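Local coordinates for DNA repair protein XRCC1 (Homo sapiens, PDB 3LQC) that acts as a scaffold in DNA single-strand break repair, assembling repair protein complexes and binding poly-ADP-ribose to limit PARP1 activity, at residues E53-S65 against P105-V117. Numbering follows the deposited sequence. Where two conformers were deposited one is given.
Sequences EQIHSVDIGNDGS and PNRVRMFGPDKLV
Val58 and Phe111 exchange both backbone N-H...O=C bonds, and Ile60 with Arg109 repeats the pattern, Ile60 N lying 2.9 Å from Arg109 O. The antiparallel pairing runs on through Asn62 N to Arg107 O (2.8 Å). Beta-branched Val58 and Ile60 suit the extended chain and the buried face: the side chains of Val58 and Leu116 cross at about a right angle, CG2 of Val58 4.1 Å from CD1 of Leu116, while Ile60 CD1 approaches Phe111 CE1 at 4.2 Å. The Phe111 ring turns its edge to Val58 O, and its CE2 sits over the rim of one face of the Arg109 guanidinium, whose NH1 bonds Ser92 O.

Near the strand end, Asn62 has CG anti to its N (chi1 -175°), which lets OD1 accept Ser65 N in the carbonyl plane, on a lone pair, as an Asx motif. Its ND2 donates to a water that also accepts from Arg107 N. Replacing Asn62 by an alanine would probably leave Ser65 N without this acceptor and the bridging water without one donor. Gly64, whose positive phi favours glycine, donates to Pro105 O, and Asn106 ND2 donates a nearly straight hydrogen bond (3.2 Å, 170°) to Asn62 O, which lies in its amide plane. Outside, Leu88 packs on Ile60 and Phe111, and Glu98 salt-bridges Arg107. Strand 57-63 is the middle of a three-stranded antiparallel sheet, between 108-111 and 143-150, in the beta-sandwich of the XRCC1 N-terminal domain.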
loop_
_atom_site.group_PDB
_atom_site.type_symbol
_atom_site.label_atom_id
_atom_site.label_comp_id
_atom_site.label_asym_id
_atom_site.label_seq_id
_atom_site.Cartn_x
_atom_site.Cartn_y
_atom_site.Cartn_z
ATOM N N GLU A 53 -26.232 -12.752 -13.991
ATOM C CA GLU A 53 -25.341 -13.900 -13.931
ATOM C C GLU A 53 -24.482 -13.894 -12.662
ATOM O O GLU A 53 -24.288 -12.853 -12.034
ATOM C CB GLU A 53 -24.488 -13.999 -15.206
ATOM C CG GLU A 53 -23.624 -12.790 -15.481
ATOM C CD GLU A 53 -22.850 -12.882 -16.792
ATOM O OE1 GLU A 53 -23.469 -13.070 -17.859
ATOM O OE2 GLU A 53 -21.611 -12.736 -16.752
ATOM N N GLN A 54 -24.009 -15.071 -12.269
ATOM C CA GLN A 54 -23.119 -15.198 -11.123
ATOM C C GLN A 54 -21.692 -15.316 -11.631
ATOM O O GLN A 54 -21.398 -16.147 -12.495
ATOM C CB GLN A 54 -23.484 -16.425 -10.287
ATOM C CG GLN A 54 -22.663 -16.583 -9.017
ATOM C CD GLN A 54 -23.085 -17.791 -8.189
ATOM O OE1 GLN A 54 -23.249 -18.893 -8.712
ATOM N NE2 GLN A 54 -23.254 -17.586 -6.891
ATOM N N ILE A 55 -20.805 -14.480 -11.107
ATOM C CA ILE A 55 -19.445 -14.438 -11.616
ATOM C C ILE A 55 -18.480 -15.199 -10.720
ATOM O O ILE A 55 -18.167 -14.773 -9.610
ATOM C CB ILE A 55 -18.981 -12.997 -11.843
ATOM C CG1 ILE A 55 -19.835 -12.366 -12.944
ATOM C CG2 ILE A 55 -17.515 -12.971 -12.222
ATOM C CD1 ILE A 55 -19.603 -10.901 -13.140
ATOM N N HIS A 56 -18.025 -16.341 -11.225
ATOM C CA HIS A 56 -17.134 -17.234 -10.498
ATOM C C HIS A 56 -15.761 -16.595 -10.303
ATOM O O HIS A 56 -15.255 -16.488 -9.179
ATOM C CB HIS A 56 -17.009 -18.559 -11.263
ATOM C CG HIS A 56 -15.992 -19.497 -10.696
ATOM N ND1 HIS A 56 -14.744 -19.668 -11.257
ATOM C CD2 HIS A 56 -16.036 -20.316 -9.618
ATOM C CE1 HIS A 56 -14.062 -20.551 -10.547
ATOM N NE2 HIS A 56 -14.823 -20.961 -9.548
ATOM N N SER A 57 -15.174 -16.168 -11.415
ATOM C CA SER A 57 -13.842 -15.591 -11.422
ATOM C C SER A 57 -13.712 -14.619 -12.593
ATOM O O SER A 57 -14.567 -14.592 -13.478
ATOM C CB SER A 57 -12.794 -16.698 -11.534
ATOM O OG SER A 57 -13.012 -17.484 -12.694
ATOM N N VAL A 58 -12.636 -13.834 -12.597
ATOM C CA VAL A 58 -12.452 -12.778 -13.585
ATOM C C VAL A 58 -11.019 -12.717 -14.102
ATOM O O VAL A 58 -10.079 -12.640 -13.317
ATOM C CB VAL A 58 -12.802 -11.401 -12.987
ATOM C CG1 VAL A 58 -12.671 -10.316 -14.047
ATOM C CG2 VAL A 58 -14.204 -11.412 -12.404
ATOM N N ASP A 59 -10.856 -12.754 -15.422
ATOM C CA ASP A 59 -9.543 -12.595 -16.043
ATOM C C ASP A 59 -9.491 -11.240 -16.741
ATOM O O ASP A 59 -10.403 -10.882 -17.485
ATOM C CB ASP A 59 -9.268 -13.700 -17.067
ATOM C CG ASP A 59 -9.376 -15.096 -16.475
ATOM O OD1 ASP A 59 -9.222 -15.252 -15.237
ATOM O OD2 ASP A 59 -9.607 -16.044 -17.259
ATOM N N ILE A 60 -8.419 -10.494 -16.504
ATOM C CA ILE A 60 -8.302 -9.139 -17.016
ATOM C C ILE A 60 -6.991 -8.951 -17.759
ATOM O O ILE A 60 -5.922 -9.260 -17.239
ATOM C CB ILE A 60 -8.390 -8.116 -15.877
ATOM C CG1 ILE A 60 -9.777 -8.170 -15.243
ATOM C CG2 ILE A 60 -8.076 -6.713 -16.385
ATOM C CD1 ILE A 60 -9.948 -7.235 -14.096
ATOM N N GLY A 61 -7.086 -8.455 -18.987
ATOM C CA GLY A 61 -5.913 -8.156 -19.781
ATOM C C GLY A 61 -5.775 -6.659 -19.926
ATOM O O GLY A 61 -6.603 -6.014 -20.567
ATOM N N ASN A 62 -4.729 -6.099 -19.334
ATOM C CA ASN A 62 -4.580 -4.659 -19.310
ATOM C C ASN A 62 -4.253 -4.088 -20.677
ATOM O O ASN A 62 -3.688 -4.768 -21.531
ATOM C CB ASN A 62 -3.519 -4.229 -18.298
ATOM C CG ASN A 62 -3.431 -2.716 -18.154
ATOM O OD1 ASN A 62 -4.442 -2.019 -18.206
ATOM N ND2 ASN A 62 -2.222 -2.205 -17.980
ATOM N N ASP A 63 -4.632 -2.837 -20.885
ATOM C CA ASP A 63 -4.144 -2.089 -22.033
ATOM C C ASP A 63 -3.785 -0.678 -21.595
ATOM O O ASP A 63 -4.394 0.296 -22.043
ATOM C CB ASP A 63 -5.168 -2.045 -23.161
ATOM C CG ASP A 63 -4.663 -1.279 -24.373
ATOM O OD1 ASP A 63 -3.447 -1.338 -24.650
ATOM O OD2 ASP A 63 -5.484 -0.622 -25.052
ATOM N N GLY A 64 -2.811 -0.587 -20.694
ATOM C CA GLY A 64 -2.236 0.688 -20.304
ATOM C C GLY A 64 -2.852 1.323 -19.074
ATOM O O GLY A 64 -2.542 2.468 -18.757
ATOM N N SER A 65 -3.729 0.596 -18.391
ATOM C CA SER A 65 -4.336 1.091 -17.161
ATOM C C SER A 65 -3.379 0.881 -15.996
ATOM O O SER A 65 -2.642 -0.102 -15.970
ATOM C CB SER A 65 -5.640 0.348 -16.860
ATOM O OG SER A 65 -6.640 0.642 -17.807
ATOM N N PRO A 105 2.528 -2.525 -20.359
ATOM C CA PRO A 105 1.153 -2.009 -20.408
ATOM C C PRO A 105 0.110 -3.119 -20.512
ATOM O O PRO A 105 -1.077 -2.849 -20.366
ATOM C CB PRO A 105 1.125 -1.193 -21.705
ATOM C CG PRO A 105 2.489 -1.324 -22.326
ATOM C CD PRO A 105 3.181 -2.472 -21.671
ATOM N N ASN A 106 0.543 -4.348 -20.763
ATOM C CA ASN A 106 -0.389 -5.407 -21.120
ATOM C C ASN A 106 -0.412 -6.581 -20.157
ATOM O O ASN A 106 -0.665 -7.715 -20.565
ATOM C CB ASN A 106 -0.104 -5.908 -22.541
ATOM C CG ASN A 106 -0.205 -4.808 -23.573
ATOM O OD1 ASN A 106 0.756 -4.521 -24.276
ATOM N ND2 ASN A 106 -1.369 -4.176 -23.663
ATOM N N ARG A 107 -0.165 -6.320 -18.882
ATOM C CA ARG A 107 -0.198 -7.406 -17.913
ATOM C C ARG A 107 -1.551 -8.104 -17.923
ATOM O O ARG A 107 -2.593 -7.468 -18.113
ATOM C CB ARG A 107 0.121 -6.908 -16.503
ATOM C CG ARG A 107 1.579 -6.607 -16.286
ATOM C CD ARG A 107 1.894 -6.385 -14.823
ATOM N NE ARG A 107 3.330 -6.212 -14.639
ATOM C CZ ARG A 107 3.942 -5.036 -14.546
ATOM N NH1 ARG A 107 3.243 -3.909 -14.590
ATOM N NH2 ARG A 107 5.256 -4.989 -14.390
ATOM N N VAL A 108 -1.523 -9.417 -17.734
ATOM C CA VAL A 108 -2.740 -10.187 -17.552
ATOM C C VAL A 108 -2.781 -10.714 -16.131
ATOM O O VAL A 108 -1.791 -11.253 -15.633
ATOM C CB VAL A 108 -2.802 -11.387 -18.513
ATOM C CG1 VAL A 108 -4.079 -12.199 -18.259
ATOM C CG2 VAL A 108 -2.721 -10.923 -19.960
ATOM N N ARG A 109 -3.918 -10.557 -15.468
ATOM C CA ARG A 109 -4.091 -11.163 -14.154
ATOM C C ARG A 109 -5.406 -11.928 -14.088
ATOM O O ARG A 109 -6.436 -11.448 -14.569
ATOM C CB ARG A 109 -4.018 -10.108 -13.045
ATOM C CG ARG A 109 -2.734 -9.303 -13.063
ATOM C CD ARG A 109 -2.708 -8.264 -11.959
ATOM N NE ARG A 109 -2.799 -8.869 -10.639
ATOM C CZ ARG A 109 -2.976 -8.174 -9.523
ATOM N NH1 ARG A 109 -3.075 -6.856 -9.582
ATOM N NH2 ARG A 109 -3.053 -8.794 -8.353
ATOM N N MET A 110 -5.350 -13.124 -13.511
ATOM C CA MET A 110 -6.525 -13.950 -13.289
ATOM C C MET A 110 -6.926 -13.794 -11.841
ATOM O O MET A 110 -6.071 -13.807 -10.962
ATOM C CB MET A 110 -6.198 -15.421 -13.553
ATOM C CG MET A 110 -5.251 -15.664 -14.732
ATOM S SD MET A 110 -6.013 -15.357 -16.334
ATOM C CE MET A 110 -4.778 -15.987 -17.463
ATOM N N PHE A 111 -8.223 -13.655 -11.591
ATOM C CA PHE A 111 -8.726 -13.526 -10.227
ATOM C C PHE A 111 -9.785 -14.584 -9.941
ATOM O O PHE A 111 -10.952 -14.409 -10.278
ATOM C CB PHE A 111 -9.288 -12.119 -9.991
ATOM C CG PHE A 111 -8.318 -11.013 -10.328
ATOM C CD1 PHE A 111 -8.157 -10.588 -11.636
ATOM C CD2 PHE A 111 -7.560 -10.404 -9.335
ATOM C CE1 PHE A 111 -7.261 -9.575 -11.954
ATOM C CE2 PHE A 111 -6.662 -9.392 -9.647
ATOM C CZ PHE A 111 -6.515 -8.975 -10.961
ATOM N N GLY A 112 -9.368 -15.687 -9.331
ATOM C CA GLY A 112 -10.278 -16.768 -9.009
ATOM C C GLY A 112 -11.171 -16.417 -7.841
ATOM O O GLY A 112 -11.068 -15.329 -7.282
ATOM N N PRO A 113 -12.052 -17.347 -7.451
ATOM C CA PRO A 113 -13.025 -17.064 -6.391
ATOM C C PRO A 113 -12.315 -16.468 -5.194
ATOM O O PRO A 113 -12.846 -15.638 -4.456
ATOM C CB PRO A 113 -13.558 -18.455 -6.025
ATOM C CG PRO A 113 -13.348 -19.277 -7.240
ATOM C CD PRO A 113 -12.111 -18.746 -7.910
ATOM N N ASP A 114 -11.084 -16.910 -5.024
ATOM C CA ASP A 114 -10.289 -16.570 -3.866
ATOM C C ASP A 114 -10.005 -15.077 -3.788
ATOM O O ASP A 114 -9.922 -14.502 -2.701
ATOM C CB ASP A 114 -8.975 -17.336 -3.929
ATOM C CG ASP A 114 -8.105 -17.074 -2.737
ATOM O OD1 ASP A 114 -8.660 -16.955 -1.620
ATOM O OD2 ASP A 114 -6.872 -16.985 -2.918
ATOM N N LYS A 115 -9.857 -14.453 -4.951
ATOM C CA LYS A 115 -9.388 -13.074 -5.017
ATOM C C LYS A 115 -10.513 -12.066 -5.242
ATOM O O LYS A 115 -10.266 -10.865 -5.317
ATOM C CB LYS A 115 -8.298 -12.932 -6.085
ATOM C CG LYS A 115 -7.174 -13.953 -5.926
ATOM C CD LYS A 115 -5.807 -13.330 -6.157
ATOM C CE LYS A 115 -5.619 -12.890 -7.602
ATOM N NZ LYS A 115 -4.515 -11.884 -7.732
ATOM N N LEU A 116 -11.743 -12.563 -5.340
ATOM C CA LEU A 116 -12.916 -11.708 -5.461
ATOM C C LEU A 116 -13.539 -11.506 -4.091
ATOM O O LEU A 116 -13.266 -12.265 -3.170
ATOM C CB LEU A 116 -13.940 -12.332 -6.404
ATOM C CG LEU A 116 -13.472 -12.540 -7.840
ATOM C CD1 LEU A 116 -14.586 -13.125 -8.687
ATOM C CD2 LEU A 116 -12.997 -11.225 -8.412
ATOM N N VAL A 117 -14.359 -10.467 -3.954
ATOM C CA VAL A 117 -15.098 -10.240 -2.717
ATOM C C VAL A 117 -16.199 -11.283 -2.620
ATOM O O VAL A 117 -17.114 -11.299 -3.447
ATOM C CB VAL A 117 -15.739 -8.844 -2.684
ATOM C CG1 VAL A 117 -16.423 -8.605 -1.336
ATOM C CG2 VAL A 117 -14.690 -7.775 -2.964
HETATM O O HOH W 1 0.006 -3.737 -17.303
HETATM O O HOH W 2 -3.185 -7.424 -21.860
#